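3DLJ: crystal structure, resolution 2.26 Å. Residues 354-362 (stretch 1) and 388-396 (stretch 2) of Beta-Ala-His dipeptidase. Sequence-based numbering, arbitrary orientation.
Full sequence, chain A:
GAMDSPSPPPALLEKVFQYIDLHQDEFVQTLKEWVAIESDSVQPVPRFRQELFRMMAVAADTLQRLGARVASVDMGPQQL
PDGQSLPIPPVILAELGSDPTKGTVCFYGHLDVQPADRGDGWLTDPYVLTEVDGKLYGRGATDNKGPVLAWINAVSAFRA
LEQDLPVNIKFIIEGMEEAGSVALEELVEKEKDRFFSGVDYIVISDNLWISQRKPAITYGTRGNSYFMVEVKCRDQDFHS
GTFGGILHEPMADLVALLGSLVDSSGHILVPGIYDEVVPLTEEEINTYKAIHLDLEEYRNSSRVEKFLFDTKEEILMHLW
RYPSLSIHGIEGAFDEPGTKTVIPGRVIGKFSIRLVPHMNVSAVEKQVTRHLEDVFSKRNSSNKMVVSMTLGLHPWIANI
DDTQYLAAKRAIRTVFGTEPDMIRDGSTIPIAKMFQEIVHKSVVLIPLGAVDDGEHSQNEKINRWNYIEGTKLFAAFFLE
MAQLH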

ATOM      1  N   ARG A 354      11.739  -5.548  -5.970  1.00 30.75           N
ATOM      2  CA  ARG A 354      10.412  -5.713  -6.508  1.00 29.92           C
ATOM      3  C   ARG A 354      10.433  -6.761  -7.587  1.00 29.91           C
ATOM      4  O   ARG A 354      11.325  -6.782  -8.440  1.00 30.64           O
ATOM      5  CB  ARG A 354       9.894  -4.375  -7.015  1.00 30.09           C
ATOM      6  CG  ARG A 354       9.828  -3.318  -5.918  1.00 30.07           C
ATOM      7  CD  ARG A 354       8.595  -3.485  -5.010  1.00 32.56           C
ATOM      8  NE  ARG A 354       8.583  -2.513  -3.905  1.00 34.69           N
ATOM      9  CZ  ARG A 354       7.664  -2.466  -2.932  1.00 35.86           C
ATOM     10  NH1 ARG A 354       7.754  -1.540  -1.983  1.00 34.65           N
ATOM     11  NH2 ARG A 354       6.656  -3.339  -2.909  1.00 34.86           N
ATOM     12  N   LEU A 355       9.467  -7.670  -7.534  1.00 29.59           N
ATOM     13  CA  LEU A 355       9.488  -8.816  -8.416  1.00 29.11           C
ATOM     14  C   LEU A 355       8.417  -8.708  -9.485  1.00 29.05           C
ATOM     15  O   LEU A 355       7.357  -8.143  -9.251  1.00 28.84           O
ATOM     16  CB  LEU A 355       9.346 -10.107  -7.627  1.00 29.31           C
ATOM     17  CG  LEU A 355      10.219 -10.274  -6.377  1.00 29.66           C
ATOM     18  CD1 LEU A 355       9.939 -11.647  -5.740  1.00 30.40           C
ATOM     19  CD2 LEU A 355      11.673 -10.176  -6.720  1.00 30.42           C
ATOM     20  N   VAL A 356       8.725  -9.245 -10.662  1.00 28.73           N
ATOM     21  CA  VAL A 356       7.830  -9.214 -11.805  1.00 28.77           C
ATOM     22  C   VAL A 356       7.776 -10.628 -12.432  1.00 29.05           C
ATOM     23  O   VAL A 356       8.645 -11.459 -12.168  1.00 29.16           O
ATOM     24  CB  VAL A 356       8.293  -8.159 -12.867  1.00 28.65           C
ATOM     25  CG1 VAL A 356       8.347  -6.771 -12.252  1.00 27.59           C
ATOM     26  CG2 VAL A 356       9.653  -8.543 -13.475  1.00 26.44           C
ATOM     27  N   PRO A 357       6.733 -10.917 -13.222  1.00 29.38           N
ATOM     28  CA  PRO A 357       6.714 -12.151 -14.009  1.00 29.53           C
ATOM     29  C   PRO A 357       7.975 -12.308 -14.874  1.00 30.21           C
ATOM     30  O   PRO A 357       8.392 -11.335 -15.503  1.00 30.25           O
ATOM     31  CB  PRO A 357       5.478 -11.985 -14.897  1.00 28.80           C
ATOM     32  CG  PRO A 357       4.611 -11.013 -14.196  1.00 28.97           C
ATOM     33  CD  PRO A 357       5.485 -10.135 -13.365  1.00 29.55           C
ATOM     34  N   HIS A 358       8.587 -13.496 -14.911  1.00 30.54           N
ATOM     35  CA  HIS A 358       8.167 -14.677 -14.153  1.00 31.33           C
ATOM     36  C   HIS A 358       9.126 -15.066 -13.021  1.00 31.25           C
ATOM     37  O   HIS A 358       9.478 -16.230 -12.894  1.00 31.05           O
ATOM     38  CB  HIS A 358       8.001 -15.876 -15.095  1.00 31.70           C
ATOM     39  CG  HIS A 358       6.656 -15.945 -15.739  1.00 34.14           C
ATOM     40  ND1 HIS A 358       6.466 -16.412 -17.023  1.00 35.91           N
ATOM     41  CD2 HIS A 358       5.432 -15.576 -15.282  1.00 35.55           C
ATOM     42  CE1 HIS A 358       5.179 -16.339 -17.326  1.00 36.98           C
ATOM     43  NE2 HIS A 358       4.532 -15.832 -16.288  1.00 36.57           N
ATOM     44  N   MET A 359       9.531 -14.102 -12.194  1.00 31.23           N
ATOM     45  CA  MET A 359      10.545 -14.358 -11.155  1.00 30.92           C
ATOM     46  C   MET A 359      10.076 -15.266  -9.991  1.00 31.41           C
ATOM     47  O   MET A 359       9.010 -15.066  -9.420  1.00 30.52           O
ATOM     48  CB  MET A 359      11.106 -13.027 -10.610  1.00 30.03           C
ATOM     49  CG  MET A 359      11.699 -12.093 -11.689  1.00 29.32           C
ATOM     50  SD  MET A 359      12.107 -10.428 -11.103  1.00 29.37           S
ATOM     51  CE  MET A 359      13.671 -10.749 -10.254  1.00 24.52           C
ATOM     52  N   ASN A 360      10.917 -16.226  -9.624  1.00 32.73           N
ATOM     53  CA  ASN A 360      10.699 -17.065  -8.445  1.00 33.61           C
ATOM     54  C   ASN A 360      11.312 -16.488  -7.139  1.00 33.29           C
ATOM     55  O   ASN A 360      12.519 -16.250  -7.062  1.00 32.48           O
ATOM     56  CB  ASN A 360      11.245 -18.470  -8.713  1.00 34.37           C
ATOM     57  CG  ASN A 360      10.900 -19.448  -7.604  1.00 38.23           C
ATOM     58  OD1 ASN A 360      11.726 -19.727  -6.731  1.00 41.28           O
ATOM     59  ND2 ASN A 360       9.661 -19.957  -7.619  1.00 42.04           N
ATOM     60  N   VAL A 361      10.466 -16.298  -6.124  1.00 33.32           N
ATOM     61  CA  VAL A 361      10.885 -15.840  -4.795  1.00 33.98           C
ATOM     62  C   VAL A 361      12.032 -16.673  -4.189  1.00 33.82           C
ATOM     63  O   VAL A 361      13.001 -16.123  -3.657  1.00 33.95           O
ATOM     64  CB  VAL A 361       9.675 -15.795  -3.799  1.00 34.26           C
ATOM     65  CG1 VAL A 361      10.133 -15.434  -2.407  1.00 35.62           C
ATOM     66  CG2 VAL A 361       8.630 -14.792  -4.246  1.00 33.60           C
ATOM     67  N   SER A 362      11.928 -17.994  -4.266  1.00 33.63           N
ATOM     68  CA  SER A 362      12.928 -18.857  -3.658  1.00 34.13           C
ATOM     69  C   SER A 362      14.251 -18.760  -4.385  1.00 33.72           C
ATOM     70  O   SER A 362      15.298 -18.857  -3.745  1.00 33.76           O
ATOM     71  CB  SER A 362      12.451 -20.331  -3.600  1.00 34.30           C
ATOM     72  OG  SER A 362      11.254 -20.408  -2.839  1.00 38.02           O
ATOM     73  N   SER A 388      18.979 -12.456   5.746  1.00 39.07           N
ATOM     74  CA  SER A 388      17.659 -13.056   5.825  1.00 39.42           C
ATOM     75  C   SER A 388      16.629 -12.339   4.970  1.00 39.63           C
ATOM     76  O   SER A 388      16.509 -11.115   4.997  1.00 40.13           O
ATOM     77  CB  SER A 388      17.193 -13.263   7.269  1.00 39.21           C
ATOM     78  OG  SER A 388      16.962 -12.052   7.938  1.00 41.27           O
ATOM     79  N   MET A 389      15.917 -13.116   4.164  1.00 40.28           N
ATOM     80  CA  MET A 389      14.783 -12.598   3.425  1.00 41.00           C
ATOM     81  C   MET A 389      13.546 -12.741   4.303  1.00 42.04           C
ATOM     82  O   MET A 389      13.085 -13.837   4.595  1.00 41.48           O
ATOM     83  CB  MET A 389      14.604 -13.308   2.092  1.00 40.41           C
ATOM     84  CG  MET A 389      13.644 -12.576   1.177  1.00 40.37           C
ATOM     85  SD  MET A 389      13.223 -13.545  -0.263  1.00 41.39           S
ATOM     86  CE  MET A 389      12.096 -14.733   0.479  1.00 40.61           C
ATOM     87  N   THR A 390      13.034 -11.602   4.735  1.00 43.76           N
ATOM     88  CA  THR A 390      12.033 -11.564   5.778  1.00 45.86           C
ATOM     89  C   THR A 390      10.657 -11.537   5.152  1.00 46.23           C
ATOM     90  O   THR A 390       9.670 -11.878   5.793  1.00 47.07           O
ATOM     91  CB  THR A 390      12.265 -10.355   6.737  1.00 46.17           C
ATOM     92  OG1 THR A 390      12.561  -9.176   5.970  1.00 47.78           O
ATOM     93  CG2 THR A 390      13.479 -10.623   7.666  1.00 47.55           C
ATOM     94  N   LEU A 391      10.601 -11.170   3.878  1.00 46.50           N
ATOM     95  CA  LEU A 391       9.337 -11.001   3.179  1.00 46.14           C
ATOM     96  C   LEU A 391       9.548 -11.347   1.709  1.00 45.83           C
ATOM     97  O   LEU A 391      10.520 -10.891   1.105  1.00 45.70           O
ATOM     98  CB  LEU A 391       8.880  -9.565   3.358  1.00 46.97           C
ATOM     99  CG  LEU A 391       7.852  -8.856   2.508  1.00 48.17           C
ATOM    100  CD1 LEU A 391       6.610  -9.660   2.481  1.00 51.42           C
ATOM    101  CD2 LEU A 391       7.592  -7.516   3.182  1.00 50.72           C
ATOM    102  N   GLY A 392       8.644 -12.161   1.154  1.00 44.36           N
ATOM    103  CA  GLY A 392       8.757 -12.661  -0.209  1.00 43.67           C
ATOM    104  C   GLY A 392       7.407 -12.926  -0.840  1.00 43.13           C
ATOM    105  O   GLY A 392       6.751 -13.912  -0.535  1.00 42.88           O
ATOM    106  N   LEU A 393       6.967 -12.022  -1.701  1.00 42.91           N
ATOM    107  CA  LEU A 393       5.634 -12.128  -2.286  1.00 42.31           C
ATOM    108  C   LEU A 393       5.703 -12.117  -3.795  1.00 41.33           C
ATOM    109  O   LEU A 393       6.449 -11.338  -4.384  1.00 41.37           O
ATOM    110  CB  LEU A 393       4.733 -10.995  -1.794  1.00 42.67           C
ATOM    111  CG  LEU A 393       4.699 -10.689  -0.284  1.00 44.48           C
ATOM    112  CD1 LEU A 393       3.756  -9.546  -0.009  1.00 46.21           C
ATOM    113  CD2 LEU A 393       4.335 -11.899   0.622  1.00 47.07           C
ATOM    114  N   HIS A 394       4.923 -12.989  -4.411  1.00 40.29           N
ATOM    115  CA  HIS A 394       4.804 -13.030  -5.856  1.00 39.70           C
ATOM    116  C   HIS A 394       3.957 -11.868  -6.374  1.00 38.38           C
ATOM    117  O   HIS A 394       3.145 -11.308  -5.636  1.00 38.22           O
ATOM    118  CB  HIS A 394       4.232 -14.382  -6.304  1.00 40.40           C
ATOM    119  CG  HIS A 394       5.210 -15.512  -6.213  1.00 41.85           C
ATOM    120  ND1 HIS A 394       6.196 -15.719  -7.157  1.00 44.81           N
ATOM    121  CD2 HIS A 394       5.369 -16.482  -5.280  1.00 43.31           C
ATOM    122  CE1 HIS A 394       6.910 -16.781  -6.818  1.00 46.30           C
ATOM    123  NE2 HIS A 394       6.429 -17.263  -5.683  1.00 46.56           N
ATOM    124  N   PRO A 395       4.166 -11.475  -7.645  1.00 37.81           N
ATOM    125  CA  PRO A 395       3.310 -10.454  -8.253  1.00 37.04           C
ATOM    126  C   PRO A 395       1.888 -10.942  -8.505  1.00 36.94           C
ATOM    127  O   PRO A 395       1.617 -12.146  -8.517  1.00 36.89           O
ATOM    128  CB  PRO A 395       4.017 -10.132  -9.570  1.00 36.68           C
ATOM    129  CG  PRO A 395       4.893 -11.237  -9.827  1.00 36.89           C
ATOM    130  CD  PRO A 395       5.232 -11.921  -8.561  1.00 36.99           C
ATOM    131  N   TRP A 396       0.986  -9.998  -8.693  1.00 37.09           N
ATOM    132  CA  TRP A 396      -0.404 -10.302  -8.885  1.00 37.36           C
ATOM    133  C   TRP A 396      -0.866  -9.615 -10.160  1.00 37.98           C
ATOM    134  O   TRP A 396      -0.436  -8.501 -10.472  1.00 36.61           O
ATOM    135  CB  TRP A 396      -1.202  -9.830  -7.668  1.00 37.42           C
ATOM    136  CG  TRP A 396      -2.727  -9.785  -7.849  1.00 38.22           C
ATOM    137  CD1 TRP A 396      -3.630 -10.771  -7.527  1.00 38.17           C
ATOM    138  CD2 TRP A 396      -3.501  -8.689  -8.356  1.00 36.81           C
ATOM    139  NE1 TRP A 396      -4.908 -10.359  -7.816  1.00 38.68           N
ATOM    140  CE2 TRP A 396      -4.859  -9.086  -8.327  1.00 39.11           C
ATOM    141  CE3 TRP A 396      -3.179  -7.414  -8.836  1.00 35.81           C
ATOM    142  CZ2 TRP A 396      -5.901  -8.238  -8.759  1.00 38.74           C
ATOM    143  CZ3 TRP A 396      -4.210  -6.575  -9.259  1.00 37.47           C
ATOM    144  CH2 TRP A 396      -5.553  -6.990  -9.219  1.00 37.53           C
TER

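The two stretches meet in a small contact made by packing alone, with no hydrogen bond between them: V361 and P395 anchor it, the H394 ring lies against V361 with one face, and about 399 Å² of surface is buried, both sides summed. V361, in the first turn of a helix, points its CA-to-CB bond toward the strand of stretch 2 and gives up more area than any other residue here. With chi1 in t, its two methyls reach different neighbours. CG1 of V361 lies 3.6 Å from CE of M389 and 3.8 Å from CA of G392; CG2 of V361 sits 3.6 Å from the centroid of the H394 ring, 11° off the ring normal, in a CH-pi contact over one face. A branched, compact side chain suits this place, since CG1 meets M389 and G392 of the strand, while CG2 of V361 covers the imidazole and also lies 4.0 Å from C of L393. G392 provides the room: it has no side chain, and an ideal CB on G392 would fall 2.7 Å from CG1 of V361, a clash. The absence of that carbon lets the helix start come close, with the CA atoms of V361 and G392 6.0 Å apart. M389 points toward stretch 1 and, extended through chi1 and chi2 (both t), carries its terminal methyl to V361.

H394 leaves its CA sideways to stretch 1, but its ring end comes nearer. Besides the face covered by V361, the ring has an edge near which the backbone of stretch 1 passes: O of M359 is 3.7 Å from ND1 of H394, and CA of N360 is 4.1 Å from CE1 of H394. The flat imidazole thus fits beside the chain as it enters the helix. N360 occupies the N-cap position, and its side chain caps a backbone N just past the stretch.

The second anchor, P395, points toward stretch 1 and packs along the segment leaving the strand. CB of P395 is 3.9 Å from O of L355, CG of P395 is 3.9 Å from C of V356, and the two proline rings meet where CD of P357 lies 3.8 Å from CG of P395. These compact rings fill the space with carbon and ask for no polar partner. Buried L355 also points across, placing CD1 of L355 3.8 Å from O of L393.

Stretch 1 braces its own turn, which includes a cis peptide bond before H358: N of M359 donates to O of V356 at 2.8 Å, and N of V356 makes a weak hydrogen bond to SD of M359 at 3.6 Å.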